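Local coordinates for myroilysin (Myroides profundi, PDB 5CZW), which probably cleaves proteins as a zinc-dependent metalloendopeptidase of the astacin (M12A) family, and is activated by a cysteine-switch mechanism, at residues A[47-52]-A[86-91]. The protein carries 1 engineered substitution. Numbering follows the deposited sequence.
Sequences SVITVG and TPQIRV
Two neighbouring parallel strands of the astacin-type mixed sheet meet here, Val51 pairing with Ile89 and Gly52 with Arg90. Gly52 binds the second strand through both its N and its O: Gly52 N donates to Ile89 O at 2.8 Å, and Val91 N donates to Gly52 O in a nearly straight bond (173° at the hydrogen). One step earlier, Ile89 N binds Thr50 O at 2.9 Å.

Before residue 89 the strand pairing gives way to side chains. Gln88 reaches back, its chain extended beyond CG, and Gln88 OE1 accepts a hydrogen bond from Thr50 N at 3.0 Å, standing in for a backbone carbonyl, with the donor in the plane of the amide carbonyl; a water bridges the same OE1 to Val48 O. In return, Thr50 OG1, set between its own N and carbonyl carbon (chi1 57°), accepts from Gln88 N at 2.9 Å. A second water links this hydroxyl to Thr86 O. The Pro87 ring lies against Gly52, with Pro87 CB 3.4 Å from Gly52 N, and Arg90 NH1 holds Pro87 O in the guanidinium plane.

On the face that carries Val51 and Ile89 the contacts are apolar: Ile49 CG2 meets Ile89 CD1 at 3.6 Å, and Val51 CG1 touches Val91 CG2 at 3.8 Å. The Val91 side chain is about 14 Å from the zinc ion. Strand 78-81 flanks 48-54 with Phe79 and Phe81 against Val51, while on the other side of the pair Met117 of strand 117-118 packs on Ile89 and Val91.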
loop_
_atom_site.group_PDB
_atom_site.type_symbol
_atom_site.label_atom_id
_atom_site.label_comp_id
_atom_site.label_asym_id
_atom_site.label_seq_id
_atom_site.Cartn_x
_atom_site.Cartn_y
_atom_site.Cartn_z
ATOM N N SER A 47 5.795 19.775 -2.737
ATOM C CA SER A 47 5.295 19.588 -1.379
ATOM C C SER A 47 6.362 18.902 -0.521
ATOM O O SER A 47 7.092 17.999 -1.003
ATOM C CB SER A 47 3.998 18.801 -1.307
ATOM O OG SER A 47 2.851 19.426 -1.863
ATOM N N VAL A 48 6.412 19.340 0.738
ATOM C CA VAL A 48 6.999 18.585 1.800
ATOM C C VAL A 48 5.878 18.063 2.665
ATOM O O VAL A 48 5.182 18.827 3.337
ATOM C CB VAL A 48 7.944 19.500 2.618
ATOM C CG1 VAL A 48 8.552 18.735 3.780
ATOM C CG2 VAL A 48 9.016 20.042 1.706
ATOM N N ILE A 49 5.693 16.749 2.655
ATOM C CA ILE A 49 4.577 16.077 3.303
ATOM C C ILE A 49 5.073 15.527 4.642
ATOM O O ILE A 49 6.090 14.791 4.756
ATOM C CB ILE A 49 4.059 14.903 2.413
ATOM C CG1 ILE A 49 3.689 15.380 1.014
ATOM C CG2 ILE A 49 2.877 14.213 3.102
ATOM C CD1 ILE A 49 3.532 14.246 0.032
ATOM N N THR A 50 4.374 15.921 5.709
ATOM C CA THR A 50 4.662 15.388 7.047
ATOM C C THR A 50 4.165 13.917 7.192
ATOM O O THR A 50 3.068 13.610 6.720
ATOM C CB THR A 50 4.073 16.262 8.164
ATOM O OG1 THR A 50 2.673 16.393 7.971
ATOM C CG2 THR A 50 4.726 17.621 8.228
ATOM N N VAL A 51 5.014 13.097 7.769
ATOM C CA VAL A 51 4.758 11.651 7.978
ATOM C C VAL A 51 4.923 11.347 9.441
ATOM O O VAL A 51 5.983 11.707 10.012
ATOM C CB VAL A 51 5.708 10.758 7.126
ATOM C CG1 VAL A 51 5.311 9.293 7.305
ATOM C CG2 VAL A 51 5.629 11.159 5.677
ATOM N N GLY A 52 3.990 10.627 10.066
ATOM C CA GLY A 52 4.240 10.227 11.368
ATOM C C GLY A 52 4.137 8.713 11.424
ATOM O O GLY A 52 3.303 8.104 10.752
ATOM N N THR A 86 -0.412 16.770 13.756
ATOM C CA THR A 86 -1.229 15.780 13.065
ATOM C C THR A 86 -0.547 15.663 11.718
ATOM O O THR A 86 -0.637 16.554 10.888
ATOM C CB THR A 86 -2.668 16.276 12.808
ATOM O OG1 THR A 86 -3.371 16.401 14.053
ATOM C CG2 THR A 86 -3.411 15.236 11.975
ATOM N N PRO A 87 0.291 14.634 11.524
ATOM C CA PRO A 87 1.030 14.461 10.314
ATOM C C PRO A 87 0.037 14.216 9.179
ATOM O O PRO A 87 -1.067 13.680 9.385
ATOM C CB PRO A 87 1.848 13.203 10.592
ATOM C CG PRO A 87 1.897 13.100 12.073
ATOM C CD PRO A 87 0.569 13.586 12.516
ATOM N N GLN A 88 0.450 14.538 7.976
ATOM C CA GLN A 88 -0.418 14.379 6.824
ATOM C C GLN A 88 -0.594 12.923 6.400
ATOM O O GLN A 88 -1.691 12.482 6.009
ATOM C CB GLN A 88 0.103 15.191 5.652
ATOM C CG GLN A 88 -0.076 16.679 5.793
ATOM C CD GLN A 88 0.728 17.521 4.857
ATOM O OE1 GLN A 88 1.915 17.341 4.704
ATOM N NE2 GLN A 88 0.051 18.440 4.210
ATOM N N ILE A 89 0.521 12.177 6.515
ATOM C CA ILE A 89 0.557 10.705 6.314
ATOM C C ILE A 89 0.815 10.136 7.665
ATOM O O ILE A 89 1.731 10.515 8.378
ATOM C CB ILE A 89 1.628 10.292 5.313
ATOM C CG1 ILE A 89 1.220 10.844 3.923
ATOM C CG2 ILE A 89 1.799 8.762 5.266
ATOM C CD1 ILE A 89 2.289 10.705 2.890
ATOM N N ARG A 90 -0.062 9.193 8.029
ATOM C CA ARG A 90 -0.040 8.565 9.383
ATOM C C ARG A 90 0.049 7.037 9.230
ATOM O O ARG A 90 -0.854 6.390 8.681
ATOM C CB ARG A 90 -1.227 8.949 10.258
ATOM C CG ARG A 90 -1.292 10.483 10.437
ATOM C CD ARG A 90 -2.503 10.947 11.265
ATOM N NE ARG A 90 -3.739 10.688 10.606
ATOM C CZ ARG A 90 -4.299 11.455 9.707
ATOM N NH1 ARG A 90 -3.699 12.507 9.311
ATOM N NH2 ARG A 90 -5.463 11.100 9.143
ATOM N N VAL A 91 1.229 6.531 9.543
ATOM C CA VAL A 91 1.616 5.133 9.250
ATOM C C VAL A 91 1.549 4.242 10.537
ATOM O O VAL A 91 2.158 4.545 11.614
ATOM C CB VAL A 91 3.091 5.076 8.797
ATOM C CG1 VAL A 91 3.413 3.604 8.484
ATOM C CG2 VAL A 91 3.339 6.033 7.658
HETATM O O HOH W 1 2.442 19.561 2.725
HETATM O O HOH W 2 1.864 17.910 10.120
#